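Local coordinates for geranyltranstransferase (PDB 1RTR), which catalyses the condensation of isopentenyl diphosphate with allylic diphosphates to make farnesyl diphosphate, a precursor in isoprenoid biosynthesis, at the interface of chains A and B. Coordinates in Å, arbitrary orientation; residue numbers count along the deposited sequence, not the author numbering. Chains: chain A/B, geranyltranstransferase.

Contact 1: the interface of chains A and B. Residues chain A 155, 158-159; chain B 28-30, 106-107, 110.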
ATOM      1  N   MET A 155       5.246  14.578  -2.178  1.00 55.02           N
ATOM      2  CA  MET A 155       4.397  15.736  -1.880  1.00 55.15           C
ATOM      3  C   MET A 155       5.271  16.985  -1.843  1.00 55.36           C
ATOM      4  O   MET A 155       5.024  17.931  -2.590  1.00 55.24           O
ATOM      5  CB  MET A 155       3.634  15.573  -0.565  1.00 54.76           C
ATOM      6  CG  MET A 155       2.227  14.999  -0.707  1.00 54.36           C
ATOM      7  SD  MET A 155       1.001  16.005  -1.567  1.00 51.65           S
ATOM      8  CE  MET A 155       0.821  17.418  -0.470  1.00 51.10           C
ATOM      9  N   MET A 158       6.590  18.033  -5.320  1.00 60.86           N
ATOM     10  CA  MET A 158       5.544  18.635  -6.153  1.00 61.66           C
ATOM     11  C   MET A 158       5.175  20.039  -5.676  1.00 62.34           C
ATOM     12  O   MET A 158       4.937  20.926  -6.482  1.00 62.11           O
ATOM     13  CB  MET A 158       4.279  17.758  -6.166  1.00 61.76           C
ATOM     14  CG  MET A 158       4.404  16.425  -6.866  1.00 61.20           C
ATOM     15  SD  MET A 158       4.261  16.583  -8.631  1.00 62.96           S
ATOM     16  CE  MET A 158       5.712  15.744  -9.138  1.00 63.86           C
ATOM     17  N   GLN A 159       5.108  20.222  -4.362  1.00 63.46           N
ATOM     18  CA  GLN A 159       4.897  21.530  -3.750  1.00 64.85           C
ATOM     19  C   GLN A 159       6.002  22.534  -4.120  1.00 66.01           C
ATOM     20  O   GLN A 159       5.731  23.719  -4.324  1.00 66.03           O
ATOM     21  CB  GLN A 159       4.839  21.384  -2.232  1.00 64.61           C
ATOM     22  CG  GLN A 159       4.391  22.634  -1.510  1.00 65.04           C
ATOM     23  CD  GLN A 159       4.174  22.392  -0.041  1.00 65.91           C
ATOM     24  OE1 GLN A 159       5.053  22.674   0.772  1.00 66.07           O
ATOM     25  NE2 GLN A 159       3.009  21.859   0.310  1.00 65.46           N
TER
ATOM     26  N   THR B  28       3.409  20.056   4.534  1.00 64.77           N
ATOM     27  CA  THR B  28       2.652  19.992   3.288  1.00 63.43           C
ATOM     28  C   THR B  28       1.188  19.795   3.624  1.00 62.72           C
ATOM     29  O   THR B  28       0.802  19.788   4.793  1.00 62.00           O
ATOM     30  CB  THR B  28       3.134  18.827   2.380  1.00 62.99           C
ATOM     31  OG1 THR B  28       3.158  17.613   3.139  1.00 62.99           O
ATOM     32  CG2 THR B  28       4.582  19.009   1.956  1.00 62.19           C
ATOM     33  N   GLN B  29       0.380  19.600   2.592  1.00 62.38           N
ATOM     34  CA  GLN B  29      -1.042  19.369   2.788  1.00 62.06           C
ATOM     35  C   GLN B  29      -1.431  17.888   2.840  1.00 61.28           C
ATOM     36  O   GLN B  29      -2.622  17.573   2.922  1.00 61.20           O
ATOM     37  CB  GLN B  29      -1.838  20.111   1.724  1.00 62.26           C
ATOM     38  CG  GLN B  29      -1.732  21.617   1.839  1.00 63.52           C
ATOM     39  CD  GLN B  29      -2.669  22.331   0.899  1.00 65.92           C
ATOM     40  OE1 GLN B  29      -3.423  23.202   1.327  1.00 68.44           O
ATOM     41  NE2 GLN B  29      -2.630  21.970  -0.385  1.00 65.33           N
ATOM     42  N   LEU B  30      -0.433  16.995   2.819  1.00 60.27           N
ATOM     43  CA  LEU B  30      -0.674  15.549   2.781  1.00 59.43           C
ATOM     44  C   LEU B  30      -1.556  15.084   3.924  1.00 59.10           C
ATOM     45  O   LEU B  30      -2.570  14.436   3.705  1.00 58.71           O
ATOM     46  CB  LEU B  30       0.635  14.750   2.806  1.00 58.97           C
ATOM     47  CG  LEU B  30       0.833  13.563   1.843  1.00 58.31           C
ATOM     48  CD1 LEU B  30       1.889  12.632   2.380  1.00 57.13           C
ATOM     49  CD2 LEU B  30      -0.407  12.772   1.480  1.00 56.21           C
ATOM     50  N   TRP B 106      -3.060  15.819  -7.825  1.00 55.43           N
ATOM     51  CA  TRP B 106      -1.807  15.168  -7.397  1.00 55.31           C
ATOM     52  C   TRP B 106      -1.755  14.915  -5.897  1.00 54.60           C
ATOM     53  O   TRP B 106      -1.313  13.847  -5.465  1.00 54.80           O
ATOM     54  CB  TRP B 106      -0.524  15.868  -7.907  1.00 55.91           C
ATOM     55  CG  TRP B 106      -0.346  17.327  -7.550  1.00 57.81           C
ATOM     56  CD1 TRP B 106      -0.686  18.407  -8.321  1.00 59.72           C
ATOM     57  CD2 TRP B 106       0.253  17.865  -6.362  1.00 59.26           C
ATOM     58  NE1 TRP B 106      -0.361  19.578  -7.679  1.00 60.33           N
ATOM     59  CE2 TRP B 106       0.218  19.279  -6.474  1.00 59.88           C
ATOM     60  CE3 TRP B 106       0.800  17.301  -5.202  1.00 59.25           C
ATOM     61  CZ2 TRP B 106       0.706  20.127  -5.477  1.00 59.53           C
ATOM     62  CZ3 TRP B 106       1.286  18.146  -4.214  1.00 59.45           C
ATOM     63  CH2 TRP B 106       1.236  19.544  -4.360  1.00 60.28           C
ATOM     64  N   THR B 107      -2.238  15.876  -5.117  1.00 53.30           N
ATOM     65  CA  THR B 107      -2.328  15.708  -3.676  1.00 52.36           C
ATOM     66  C   THR B 107      -3.265  14.560  -3.318  1.00 51.89           C
ATOM     67  O   THR B 107      -2.928  13.706  -2.484  1.00 51.92           O
ATOM     68  CB  THR B 107      -2.785  17.019  -3.011  1.00 52.41           C
ATOM     69  OG1 THR B 107      -1.743  17.994  -3.148  1.00 53.28           O
ATOM     70  CG2 THR B 107      -2.922  16.856  -1.498  1.00 51.21           C
ATOM     71  N   LEU B 110      -1.757  11.227  -3.852  1.00 48.79           N
ATOM     72  CA  LEU B 110      -0.774  10.928  -2.813  1.00 48.32           C
ATOM     73  C   LEU B 110      -1.436  10.646  -1.456  1.00 48.37           C
ATOM     74  O   LEU B 110      -0.964   9.787  -0.692  1.00 48.41           O
ATOM     75  CB  LEU B 110       0.303  12.025  -2.718  1.00 48.12           C
ATOM     76  CG  LEU B 110       1.183  12.309  -3.956  1.00 48.02           C
ATOM     77  CD1 LEU B 110       2.255  13.321  -3.627  1.00 47.24           C
ATOM     78  CD2 LEU B 110       1.824  11.071  -4.590  1.00 45.93           C
TER
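A:Met155 pushes its thioether into chain B between B:Leu30, B:Trp106, B:Thr107 and B:Leu110, knitting together the dimer of this all-helical polyprenyl synthetase. Its chain bends about CB-CG and again about CG-SD (chi2 and chi3 both -66°), which brings CG, SD and CE against different neighbours. CG lies between CG of B:Leu30 and CD1 of B:Leu110, 3.4 Å from the latter; the leucine of helix 105-124 runs past the methionine in the opposite direction. SD meets the rim of the indole, 3.4 Å from CZ3 of B:Trp106, with the two side chains nearly perpendicular. The terminal CE turns to the start of helix 30-38, 3.5 Å from the backbone N of B:Leu30, and also touches B:Thr107. One helical turn on, A:Met158 lays CB over one face of the six-membered ring of B:Trp106, 3.7 Å from its centroid, a CH-pi contact. The indole is held between this CB and OG1 of its own chain's B:Thr107 on the opposite face, both offset toward the rim. CG of B:Trp106 lies between the backbone N and the carbonyl carbon (chi1 57°), which turns the ring toward helix 150-159. At the margin, the extended A:Gln159 crosses B:Thr28 obliquely, its amide NE2 3.5 Å from the threonine CA.

Contact 2: the interface of chains A and B. Residues chain A 121, 124-125; chain B 135, 138-139, 142-143.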
ATOM      1  N   GLU A 121       1.622  -8.128   0.603  1.00 51.03           N
ATOM      2  CA  GLU A 121       1.245  -9.533   0.520  1.00 51.81           C
ATOM      3  C   GLU A 121       2.469 -10.422   0.452  1.00 51.48           C
ATOM      4  O   GLU A 121       2.542 -11.435   1.142  1.00 51.72           O
ATOM      5  CB  GLU A 121       0.375  -9.774  -0.708  1.00 52.58           C
ATOM      6  CG  GLU A 121      -0.574 -10.946  -0.569  1.00 55.82           C
ATOM      7  CD  GLU A 121      -0.288 -12.041  -1.573  1.00 61.62           C
ATOM      8  OE1 GLU A 121       0.869 -12.536  -1.575  1.00 62.57           O
ATOM      9  OE2 GLU A 121      -1.220 -12.402  -2.360  1.00 64.24           O
ATOM     10  N   SER A 124       4.461 -10.607   3.812  1.00 53.48           N
ATOM     11  CA  SER A 124       3.622 -11.268   4.808  1.00 54.87           C
ATOM     12  C   SER A 124       3.446 -12.766   4.533  1.00 55.73           C
ATOM     13  O   SER A 124       3.122 -13.531   5.445  1.00 55.98           O
ATOM     14  CB  SER A 124       2.267 -10.569   4.931  1.00 54.74           C
ATOM     15  OG  SER A 124       1.474 -10.779   3.782  1.00 55.49           O
ATOM     16  N   SER A 125       3.703 -13.176   3.291  1.00 56.62           N
ATOM     17  CA  SER A 125       3.590 -14.579   2.899  1.00 58.01           C
ATOM     18  C   SER A 125       4.904 -15.354   2.826  1.00 58.89           C
ATOM     19  O   SER A 125       4.889 -16.559   2.571  1.00 59.43           O
ATOM     20  CB  SER A 125       2.848 -14.700   1.564  1.00 57.91           C
ATOM     21  OG  SER A 125       3.671 -14.291   0.490  1.00 57.86           O
TER
ATOM     22  N   ILE B 135       0.282 -11.089  11.134  1.00 51.73           N
ATOM     23  CA  ILE B 135       0.592 -11.604   9.808  1.00 51.07           C
ATOM     24  C   ILE B 135      -0.649 -12.167   9.115  1.00 50.88           C
ATOM     25  O   ILE B 135      -0.860 -11.915   7.926  1.00 50.91           O
ATOM     26  CB  ILE B 135       1.748 -12.611   9.878  1.00 50.83           C
ATOM     27  CG1 ILE B 135       3.064 -11.875  10.181  1.00 50.65           C
ATOM     28  CG2 ILE B 135       1.834 -13.450   8.606  1.00 49.93           C
ATOM     29  CD1 ILE B 135       3.482 -10.817   9.136  1.00 49.55           C
ATOM     30  N   LEU B 138      -2.830  -9.108   8.234  1.00 48.68           N
ATOM     31  CA  LEU B 138      -2.092  -8.377   7.203  1.00 49.16           C
ATOM     32  C   LEU B 138      -2.136  -9.101   5.862  1.00 49.30           C
ATOM     33  O   LEU B 138      -2.346  -8.489   4.818  1.00 48.99           O
ATOM     34  CB  LEU B 138      -0.641  -8.247   7.642  1.00 49.26           C
ATOM     35  CG  LEU B 138       0.203  -6.989   7.809  1.00 50.29           C
ATOM     36  CD1 LEU B 138      -0.567  -5.701   7.832  1.00 50.27           C
ATOM     37  CD2 LEU B 138       1.015  -7.177   9.098  1.00 50.53           C
ATOM     38  N   GLN B 139      -1.928 -10.410   5.889  1.00 50.25           N
ATOM     39  CA  GLN B 139      -1.966 -11.200   4.664  1.00 51.67           C
ATOM     40  C   GLN B 139      -3.358 -11.146   4.051  1.00 51.45           C
ATOM     41  O   GLN B 139      -3.509 -10.966   2.838  1.00 51.68           O
ATOM     42  CB  GLN B 139      -1.570 -12.642   4.945  1.00 52.33           C
ATOM     43  CG  GLN B 139      -1.845 -13.582   3.794  1.00 56.21           C
ATOM     44  CD  GLN B 139      -0.740 -14.587   3.601  1.00 60.94           C
ATOM     45  OE1 GLN B 139      -0.252 -15.179   4.576  1.00 63.68           O
ATOM     46  NE2 GLN B 139      -0.323 -14.775   2.351  1.00 62.43           N
ATOM     47  N   SER B 142      -4.214  -7.638   2.415  1.00 48.29           N
ATOM     48  CA  SER B 142      -3.566  -7.359   1.139  1.00 48.18           C
ATOM     49  C   SER B 142      -4.175  -8.158  -0.004  1.00 47.76           C
ATOM     50  O   SER B 142      -4.286  -7.649  -1.113  1.00 47.87           O
ATOM     51  CB  SER B 142      -2.034  -7.552   1.205  1.00 48.34           C
ATOM     52  OG  SER B 142      -1.673  -8.837   1.694  1.00 48.33           O
ATOM     53  N   ILE B 143      -4.570  -9.402   0.265  1.00 47.65           N
ATOM     54  CA  ILE B 143      -5.310 -10.204  -0.708  1.00 46.98           C
ATOM     55  C   ILE B 143      -6.702  -9.600  -0.983  1.00 47.33           C
ATOM     56  O   ILE B 143      -7.112  -9.499  -2.142  1.00 47.39           O
ATOM     57  CB  ILE B 143      -5.401 -11.670  -0.246  1.00 47.01           C
ATOM     58  CG1 ILE B 143      -4.043 -12.377  -0.388  1.00 45.12           C
ATOM     59  CG2 ILE B 143      -6.516 -12.429  -0.987  1.00 46.47           C
ATOM     60  CD1 ILE B 143      -3.948 -13.659   0.442  1.00 41.43           C
TER
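The backbone carbonyl O of A:Glu121 is gripped by two serine hydroxyls near the end of helix 105-124, where chain A leans on helix 131-145 of chain B. OG of A:Ser124 binds it at 2.9 Å and OG of A:Ser125 at 3.1 Å, from opposite faces of the carbonyl plane. Both hydroxyls are folded between their own backbone N and carbonyl carbon (chi1 70° and 74°), which turns them back toward this carbonyl, three and four residues earlier. In chain B the roles are reversed: one hydroxyl, OG of B:Ser142, reaches two carbonyls, 3.2 Å from O of B:Leu138 and 3.0 Å from O of B:Gln139, the latter approached from above its carbonyl plane. Sharing its single hydrogen between these carbonyls of its own helix, or alternating between them, this oxygen packs against the backbone CA and the CB and CG methylenes of A:Glu121. B:Gln139 reaches across instead; its chain bends at chi2, bringing amide NE2 within 3.3 Å of CB of A:Ser125, while OG of A:Ser124 rests near its CA. The methyl CG2 of B:Ile135 faces the carbonyl O of A:Ser124 at 3.4 Å. The bent chain of A:Glu121 passes slantwise over B:Ile143, and its carboxylate OE2 lies 3.4 Å from the isoleucine CG1.

Contact 3: the interface of chains A and B. Residues chain A 77, 81, 113, 116, 151; chain B 110, 113, 116-117.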
ATOM      1  N   TYR A  77       5.666   1.018  -8.520  1.00 48.75           N
ATOM      2  CA  TYR A  77       4.403   1.724  -8.302  1.00 48.52           C
ATOM      3  C   TYR A  77       4.599   3.242  -8.198  1.00 48.55           C
ATOM      4  O   TYR A  77       3.791   4.002  -8.723  1.00 48.57           O
ATOM      5  CB  TYR A  77       3.642   1.174  -7.072  1.00 48.19           C
ATOM      6  CG  TYR A  77       3.345   2.200  -5.995  1.00 46.53           C
ATOM      7  CD1 TYR A  77       2.353   3.176  -6.171  1.00 45.77           C
ATOM      8  CD2 TYR A  77       4.059   2.202  -4.807  1.00 46.17           C
ATOM      9  CE1 TYR A  77       2.089   4.130  -5.179  1.00 46.77           C
ATOM     10  CE2 TYR A  77       3.807   3.156  -3.802  1.00 46.67           C
ATOM     11  CZ  TYR A  77       2.817   4.103  -3.995  1.00 46.74           C
ATOM     12  OH  TYR A  77       2.567   5.023  -3.010  1.00 48.34           O
ATOM     13  N   HIS A  81       2.782   6.136 -10.750  1.00 53.20           N
ATOM     14  CA  HIS A  81       2.071   7.314 -10.266  1.00 54.16           C
ATOM     15  C   HIS A  81       2.805   8.611 -10.621  1.00 55.30           C
ATOM     16  O   HIS A  81       2.161   9.549 -11.101  1.00 55.18           O
ATOM     17  CB  HIS A  81       1.754   7.232  -8.771  1.00 53.33           C
ATOM     18  CG  HIS A  81       0.597   6.338  -8.441  1.00 53.48           C
ATOM     19  ND1 HIS A  81       0.192   5.299  -9.259  1.00 52.47           N
ATOM     20  CD2 HIS A  81      -0.225   6.313  -7.367  1.00 51.70           C
ATOM     21  CE1 HIS A  81      -0.835   4.683  -8.705  1.00 51.12           C
ATOM     22  NE2 HIS A  81      -1.108   5.278  -7.558  1.00 51.34           N
ATOM     23  N   ASP A 113      -1.686   1.080  -7.498  1.00 46.73           N
ATOM     24  CA  ASP A 113      -2.325   0.669  -6.242  1.00 46.16           C
ATOM     25  C   ASP A 113      -2.175  -0.823  -5.950  1.00 45.79           C
ATOM     26  O   ASP A 113      -1.903  -1.217  -4.801  1.00 45.38           O
ATOM     27  CB  ASP A 113      -3.794   1.051  -6.257  1.00 46.35           C
ATOM     28  CG  ASP A 113      -3.993   2.548  -6.240  1.00 47.94           C
ATOM     29  OD1 ASP A 113      -5.146   3.011  -6.413  1.00 49.83           O
ATOM     30  OD2 ASP A 113      -3.040   3.340  -6.081  1.00 49.24           O
ATOM     31  N   LEU A 116       1.560  -1.640  -4.952  1.00 42.96           N
ATOM     32  CA  LEU A 116       1.712  -1.269  -3.562  1.00 43.19           C
ATOM     33  C   LEU A 116       1.139  -2.359  -2.675  1.00 43.28           C
ATOM     34  O   LEU A 116       1.825  -2.870  -1.787  1.00 43.60           O
ATOM     35  CB  LEU A 116       0.995   0.062  -3.273  1.00 43.83           C
ATOM     36  CG  LEU A 116       1.607   1.018  -2.247  1.00 44.16           C
ATOM     37  CD1 LEU A 116       0.635   2.113  -1.765  1.00 43.69           C
ATOM     38  CD2 LEU A 116       2.234   0.298  -1.067  1.00 43.33           C
ATOM     39  N   VAL A 151       6.253   8.754  -0.064  1.00 47.94           N
ATOM     40  CA  VAL A 151       5.188   9.608  -0.617  1.00 48.06           C
ATOM     41  C   VAL A 151       5.201  11.043  -0.080  1.00 48.28           C
ATOM     42  O   VAL A 151       4.828  11.961  -0.803  1.00 48.56           O
ATOM     43  CB  VAL A 151       3.728   8.976  -0.735  1.00 47.89           C
ATOM     44  CG1 VAL A 151       3.681   7.561  -0.316  1.00 47.22           C
ATOM     45  CG2 VAL A 151       2.659   9.830  -0.026  1.00 47.28           C
TER
ATOM     46  N   LEU B 110      -1.757  11.227  -3.852  1.00 48.79           N
ATOM     47  CA  LEU B 110      -0.774  10.928  -2.813  1.00 48.32           C
ATOM     48  C   LEU B 110      -1.436  10.646  -1.456  1.00 48.37           C
ATOM     49  O   LEU B 110      -0.964   9.787  -0.692  1.00 48.41           O
ATOM     50  CB  LEU B 110       0.303  12.025  -2.718  1.00 48.12           C
ATOM     51  CG  LEU B 110       1.183  12.309  -3.956  1.00 48.02           C
ATOM     52  CD1 LEU B 110       2.255  13.321  -3.627  1.00 47.24           C
ATOM     53  CD2 LEU B 110       1.824  11.071  -4.590  1.00 45.93           C
ATOM     54  N   ASP B 113      -2.421   6.962  -1.722  1.00 47.32           N
ATOM     55  CA  ASP B 113      -1.253   6.093  -1.572  1.00 46.82           C
ATOM     56  C   ASP B 113      -0.808   6.035  -0.106  1.00 46.26           C
ATOM     57  O   ASP B 113      -0.509   4.947   0.435  1.00 46.16           O
ATOM     58  CB  ASP B 113      -0.104   6.571  -2.461  1.00 46.85           C
ATOM     59  CG  ASP B 113      -0.434   6.489  -3.953  1.00 48.82           C
ATOM     60  OD1 ASP B 113       0.270   7.142  -4.761  1.00 51.03           O
ATOM     61  OD2 ASP B 113      -1.371   5.808  -4.424  1.00 49.28           O
ATOM     62  N   LEU B 116      -3.353   4.013   2.040  1.00 43.37           N
ATOM     63  CA  LEU B 116      -3.096   2.608   1.772  1.00 43.64           C
ATOM     64  C   LEU B 116      -1.927   2.121   2.630  1.00 43.65           C
ATOM     65  O   LEU B 116      -2.039   1.111   3.333  1.00 43.43           O
ATOM     66  CB  LEU B 116      -2.778   2.375   0.280  1.00 43.84           C
ATOM     67  CG  LEU B 116      -3.186   1.038  -0.369  1.00 45.50           C
ATOM     68  CD1 LEU B 116      -2.530   0.779  -1.744  1.00 46.65           C
ATOM     69  CD2 LEU B 116      -2.993  -0.174   0.526  1.00 46.64           C
ATOM     70  N   THR B 117      -0.816   2.859   2.568  1.00 43.25           N
ATOM     71  CA  THR B 117       0.415   2.481   3.250  1.00 43.55           C
ATOM     72  C   THR B 117       0.273   2.496   4.767  1.00 43.66           C
ATOM     73  O   THR B 117       0.724   1.567   5.448  1.00 42.88           O
ATOM     74  CB  THR B 117       1.551   3.418   2.810  1.00 43.90           C
ATOM     75  OG1 THR B 117       1.503   3.568   1.383  1.00 44.45           O
ATOM     76  CG2 THR B 117       2.905   2.787   3.064  1.00 42.49           C
TER
HETATM   77  O   HOH W   1       3.545   4.220  -0.398  1.00 47.43           O
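A:His81 and B:Asp113 head the polar contacts at the centre of the two-fold interface. CG of A:His81 is anti to the carbonyl carbon (chi1 -77°), swinging the imidazole toward the aspartates. Its NE2 donates to OD2 of A:Asp113 at 3.1 Å, on the syn side but tilted well out of the carboxylate plane, while the acceptor lies near the ring plane. OD2 of B:Asp113, 3.2 Å from the same NE2, is at most a weak, strongly bent second branch. NE2 thus lies alongside both OD2 atoms, which approach to 3.4 Å with carboxylate planes 80° apart. Edge-on, A:Tyr77 has OD1 of B:Asp113 in its ring plane, ring and carboxylate almost perpendicular. Water 1 bridges the chains, 2.9 Å from the phenol OH of A:Tyr77 and 2.8 Å from OG1 of B:Thr117. That hydroxyl also bonds the carbonyl O of B:Asp113 at 2.6 Å. Among apolar groups, A:Leu116 and B:Leu116 meet tip to tip, their CD1 methyls 3.4 Å apart; within chain A, CG of A:Leu116 lies over one face of the tyrosine ring, toward its rim. The methyl CG2 of A:Val151 rests against the backbone carbonyl O of B:Leu110. Helices 105-124 of both chains meet here, and A:His81, in the last turn of helix 65-83, directly precedes the magnesium-binding DDLPAMD motif.

Contact 3 lies between the other two: its C-alpha centre is about 13 Å from that of contact 1 and about 17 Å from that of contact 2, while contacts 1 and 2 are about 28 Å apart. Helix 105-124 runs through all of them, supplied by chain B in contact 1, by chain A in contact 2 and by both in contact 3. B:Leu110 belongs to contacts 1 and 3, as does helix 150-159 of chain A. Repeated by the two-fold symmetry, these patches form one long helical seam, which probably steadies the helices leading to each active site.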